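SAM dependent methyltransferase (Agrobacterium tumefaciens, PDB 2IGT) binds S-adenosylmethionine and probably transfers its methyl group to a substrate that has not been identified. Local coordinates at residues G118-H130 with I188-L200. Numbering follows the deposited sequence.
Sequences GVEFLGRFTAFRH and IGWAKENQVLAGL. With ACY (acetic acid), chain G.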
# COMPACT_ATOMS: atom_id res chain seq x y z
N GLY A 118 -20.55 -24.22 -20.81
CA GLY A 118 -19.94 -24.12 -22.13
C GLY A 118 -18.75 -23.17 -22.27
O GLY A 118 -18.16 -23.07 -23.34
N VAL A 119 -18.40 -22.49 -21.18
CA VAL A 119 -17.33 -21.49 -21.18
C VAL A 119 -16.10 -22.04 -20.44
O VAL A 119 -16.22 -22.49 -19.29
CB VAL A 119 -17.83 -20.18 -20.45
CG1 VAL A 119 -16.70 -19.24 -20.12
CG2 VAL A 119 -18.89 -19.48 -21.31
N GLU A 120 -14.94 -21.99 -21.08
CA GLU A 120 -13.68 -22.43 -20.48
C GLU A 120 -12.94 -21.27 -19.79
O GLU A 120 -12.80 -20.19 -20.37
CB GLU A 120 -12.79 -23.11 -21.53
CG GLU A 120 -13.20 -24.54 -21.90
CD GLU A 120 -14.43 -24.62 -22.78
OE1 GLU A 120 -14.57 -23.76 -23.69
OE2 GLU A 120 -15.25 -25.54 -22.58
N PHE A 121 -12.48 -21.50 -18.57
CA PHE A 121 -11.84 -20.46 -17.76
C PHE A 121 -10.87 -21.10 -16.78
O PHE A 121 -10.80 -22.33 -16.69
CB PHE A 121 -12.88 -19.59 -17.02
CG PHE A 121 -13.73 -20.36 -16.03
CD1 PHE A 121 -14.87 -21.02 -16.45
CD2 PHE A 121 -13.39 -20.39 -14.67
CE1 PHE A 121 -15.65 -21.74 -15.53
CE2 PHE A 121 -14.15 -21.11 -13.76
CZ PHE A 121 -15.30 -21.78 -14.19
N LEU A 122 -10.13 -20.28 -16.04
CA LEU A 122 -9.14 -20.80 -15.10
C LEU A 122 -9.60 -20.68 -13.66
O LEU A 122 -10.04 -19.61 -13.22
CB LEU A 122 -7.80 -20.07 -15.27
CG LEU A 122 -7.13 -20.18 -16.65
CD1 LEU A 122 -5.99 -19.16 -16.77
CD2 LEU A 122 -6.64 -21.61 -16.91
N GLY A 123 -9.47 -21.77 -12.91
CA GLY A 123 -9.40 -21.68 -11.45
C GLY A 123 -8.04 -21.10 -11.11
O GLY A 123 -7.06 -21.31 -11.85
N ARG A 124 -7.95 -20.34 -10.02
CA ARG A 124 -6.70 -19.67 -9.68
C ARG A 124 -6.47 -19.60 -8.17
O ARG A 124 -7.34 -19.13 -7.44
CB ARG A 124 -6.68 -18.24 -10.29
CG ARG A 124 -5.36 -17.47 -10.13
CD ARG A 124 -5.41 -16.10 -10.83
NE ARG A 124 -5.83 -16.21 -12.24
CZ ARG A 124 -4.99 -16.31 -13.26
NH1 ARG A 124 -3.68 -16.29 -13.05
NH2 ARG A 124 -5.46 -16.42 -14.50
N PHE A 125 -5.30 -20.06 -7.73
CA PHE A 125 -4.87 -19.87 -6.33
C PHE A 125 -4.18 -18.51 -6.14
O PHE A 125 -3.09 -18.25 -6.69
CB PHE A 125 -3.94 -21.02 -5.88
CG PHE A 125 -4.54 -22.40 -5.98
CD1 PHE A 125 -5.66 -22.77 -5.22
CD2 PHE A 125 -3.96 -23.35 -6.81
CE1 PHE A 125 -6.20 -24.06 -5.30
CE2 PHE A 125 -4.47 -24.66 -6.90
CZ PHE A 125 -5.60 -25.01 -6.14
N THR A 126 -4.82 -17.64 -5.38
CA THR A 126 -4.19 -16.39 -5.00
C THR A 126 -3.99 -16.47 -3.49
O THR A 126 -4.18 -17.53 -2.89
CB THR A 126 -5.07 -15.19 -5.32
OG1 THR A 126 -6.28 -15.30 -4.56
CG2 THR A 126 -5.39 -15.15 -6.83
N ALA A 127 -3.64 -15.36 -2.85
CA ALA A 127 -3.48 -15.35 -1.40
C ALA A 127 -4.83 -15.23 -0.68
O ALA A 127 -4.88 -15.22 0.54
CB ALA A 127 -2.56 -14.23 -0.99
N PHE A 128 -5.92 -15.11 -1.45
CA PHE A 128 -7.26 -15.06 -0.87
C PHE A 128 -8.00 -16.39 -1.02
O PHE A 128 -7.54 -17.27 -1.75
CB PHE A 128 -8.09 -13.93 -1.51
CG PHE A 128 -7.52 -12.57 -1.30
CD1 PHE A 128 -7.78 -11.86 -0.12
CD2 PHE A 128 -6.71 -12.00 -2.27
CE1 PHE A 128 -7.25 -10.58 0.08
CE2 PHE A 128 -6.18 -10.71 -2.10
CZ PHE A 128 -6.45 -10.00 -0.92
N ARG A 129 -9.15 -16.48 -0.35
CA ARG A 129 -10.00 -17.67 -0.37
C ARG A 129 -10.62 -17.91 -1.75
O ARG A 129 -11.06 -19.02 -2.05
CB ARG A 129 -11.12 -17.51 0.68
CG ARG A 129 -12.27 -16.60 0.23
CD ARG A 129 -13.18 -16.14 1.39
NE ARG A 129 -13.55 -14.73 1.23
CZ ARG A 129 -14.80 -14.26 1.19
NH1 ARG A 129 -15.01 -12.96 1.03
NH2 ARG A 129 -15.84 -15.07 1.33
N HIS A 130 -10.66 -16.87 -2.58
CA HIS A 130 -11.38 -16.94 -3.85
C HIS A 130 -10.63 -17.74 -4.92
O HIS A 130 -9.43 -17.54 -5.11
CB HIS A 130 -11.77 -15.52 -4.35
CG HIS A 130 -10.62 -14.62 -4.70
ND1 HIS A 130 -9.64 -14.96 -5.61
CD2 HIS A 130 -10.35 -13.34 -4.34
CE1 HIS A 130 -8.79 -13.96 -5.75
NE2 HIS A 130 -9.20 -12.96 -4.98
N ILE A 188 -8.98 -7.53 -14.62
CA ILE A 188 -9.24 -7.41 -16.07
C ILE A 188 -8.32 -8.39 -16.80
O ILE A 188 -8.74 -9.07 -17.72
CB ILE A 188 -9.04 -5.97 -16.62
CG1 ILE A 188 -10.12 -4.99 -16.09
CG2 ILE A 188 -8.99 -5.95 -18.16
CD1 ILE A 188 -11.51 -5.25 -16.57
N GLY A 189 -7.05 -8.43 -16.38
CA GLY A 189 -6.08 -9.36 -16.97
C GLY A 189 -6.51 -10.81 -16.86
O GLY A 189 -6.39 -11.57 -17.82
N TRP A 190 -7.02 -11.20 -15.70
CA TRP A 190 -7.56 -12.55 -15.48
C TRP A 190 -8.74 -12.85 -16.40
O TRP A 190 -8.83 -13.94 -16.97
CB TRP A 190 -8.06 -12.70 -14.03
CG TRP A 190 -6.99 -12.66 -13.00
CD1 TRP A 190 -5.65 -12.92 -13.16
CD2 TRP A 190 -7.19 -12.41 -11.60
NE1 TRP A 190 -5.00 -12.81 -11.94
CE2 TRP A 190 -5.92 -12.50 -10.97
CE3 TRP A 190 -8.31 -12.10 -10.82
CZ2 TRP A 190 -5.76 -12.29 -9.59
CZ3 TRP A 190 -8.14 -11.89 -9.45
CH2 TRP A 190 -6.87 -11.99 -8.86
N ALA A 191 -9.66 -11.89 -16.52
CA ALA A 191 -10.82 -12.06 -17.37
C ALA A 191 -10.40 -12.25 -18.83
O ALA A 191 -10.95 -13.12 -19.54
CB ALA A 191 -11.78 -10.86 -17.21
N LYS A 192 -9.44 -11.45 -19.28
CA LYS A 192 -8.89 -11.56 -20.64
C LYS A 192 -8.24 -12.93 -20.88
O LYS A 192 -8.41 -13.52 -21.96
CB LYS A 192 -7.88 -10.44 -20.90
CG LYS A 192 -8.52 -9.06 -21.10
CD LYS A 192 -7.45 -8.00 -21.30
CE LYS A 192 -8.04 -6.62 -21.50
NZ LYS A 192 -6.98 -5.60 -21.63
N GLU A 193 -7.49 -13.42 -19.90
CA GLU A 193 -6.96 -14.77 -19.95
C GLU A 193 -8.07 -15.80 -20.16
O GLU A 193 -7.90 -16.72 -20.95
CB GLU A 193 -6.17 -15.12 -18.68
CG GLU A 193 -4.77 -14.57 -18.64
CD GLU A 193 -4.03 -15.00 -17.40
OE1 GLU A 193 -3.88 -16.22 -17.18
OE2 GLU A 193 -3.61 -14.11 -16.62
N ASN A 194 -9.19 -15.65 -19.44
CA ASN A 194 -10.36 -16.51 -19.63
C ASN A 194 -10.99 -16.36 -21.02
O ASN A 194 -11.34 -17.35 -21.66
CB ASN A 194 -11.41 -16.23 -18.53
CG ASN A 194 -10.95 -16.71 -17.16
OD1 ASN A 194 -10.08 -17.58 -17.06
ND2 ASN A 194 -11.56 -16.17 -16.10
N GLN A 195 -11.11 -15.12 -21.49
CA GLN A 195 -11.58 -14.91 -22.86
C GLN A 195 -10.74 -15.71 -23.90
O GLN A 195 -11.28 -16.35 -24.82
CB GLN A 195 -11.59 -13.41 -23.17
CG GLN A 195 -12.03 -13.07 -24.62
CD GLN A 195 -11.80 -11.63 -24.98
OE1 GLN A 195 -10.96 -10.96 -24.36
NE2 GLN A 195 -12.53 -11.14 -25.98
N VAL A 196 -9.41 -15.65 -23.75
CA VAL A 196 -8.52 -16.38 -24.67
C VAL A 196 -8.79 -17.87 -24.58
O VAL A 196 -9.03 -18.52 -25.60
CB VAL A 196 -7.02 -16.10 -24.38
CG1 VAL A 196 -6.13 -17.02 -25.21
CG2 VAL A 196 -6.70 -14.64 -24.66
N LEU A 197 -8.79 -18.40 -23.35
CA LEU A 197 -9.02 -19.81 -23.12
C LEU A 197 -10.38 -20.28 -23.67
O LEU A 197 -10.48 -21.38 -24.20
CB LEU A 197 -8.90 -20.11 -21.62
CG LEU A 197 -8.63 -21.55 -21.22
CD1 LEU A 197 -7.17 -21.93 -21.56
CD2 LEU A 197 -8.95 -21.76 -19.74
N ALA A 198 -11.39 -19.42 -23.56
CA ALA A 198 -12.74 -19.75 -24.01
C ALA A 198 -12.94 -19.65 -25.53
O ALA A 198 -14.01 -20.02 -26.04
CB ALA A 198 -13.78 -18.91 -23.28
N GLY A 199 -11.95 -19.12 -26.23
CA GLY A 199 -12.00 -19.00 -27.67
C GLY A 199 -12.87 -17.83 -28.07
O GLY A 199 -13.51 -17.85 -29.12
N LEU A 200 -12.89 -16.81 -27.22
CA LEU A 200 -13.76 -15.67 -27.46
C LEU A 200 -12.98 -14.39 -27.74
O LEU A 200 -13.54 -13.30 -27.63
CB LEU A 200 -14.75 -15.50 -26.28
CG LEU A 200 -15.80 -16.62 -26.14
CD1 LEU A 200 -16.51 -16.55 -24.79
CD2 LEU A 200 -16.82 -16.52 -27.30
C ACY G . -5.00 -6.01 -18.67
O ACY G . -5.33 -6.72 -19.63
OXT ACY G . -5.49 -4.88 -18.47
CH3 ACY G . -3.95 -6.56 -17.74
O HOH W 1 -11.14 -17.32 -13.42
O HOH W 2 -8.13 -16.28 -15.62
O HOH W 3 -2.18 -16.98 -15.40
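Arg124 lays its guanidinium flat on the indole of Trp190, a cation-pi stack joining the β-hairpin of strands 111-116 and 119-124 to helix 185-198 of the S-adenosylmethionine-binding methyltransferase domain. The planes are only 10° apart, with NE 3.4 Å from Trp190 CD1. With CG opposite the backbone N (chi1 -174°) and chi2 extended too, the arginine chain carries CD over the five-membered ring in a CH-pi contact, and the bend at chi3 then turns NE and the guanidinium along the indole. Its edge is held as well: NH2 makes a salt bridge to Glu193 OE1 at 3.1 Å, the oxygen lying close to the guanidinium plane although the donor approaches from above the carboxylate, and the two flat groups stand nearly perpendicular. NH1 pairs with Glu110, just before strand 111-116, so two carboxylates, one of them from the helix, probably help balance the buried charge. Farther out on the same indole, Thr126 CG2 and His130 CE1 approach the six-membered ring obliquely. The side chain of Trp190 lies about 6 Å from bound S-adenosylmethionine, near the cofactor site.

Toward the other end of the strand, Leu122 crosses Leu197 at about a right angle, CD2 to CD2 3.7 Å, while Ala198 CB packs against the carbonyl oxygen of Glu120. Between the arginine end and this apolar end, Asn194 grips the strand: its ND2 is held by the backbone oxygen of Thr164, and its OD1 accepts from Leu122 N at 2.9 Å, the donor standing 42° out of the amide carbonyl plane, and also from a water that links Trp190 O to Arg124 NH2.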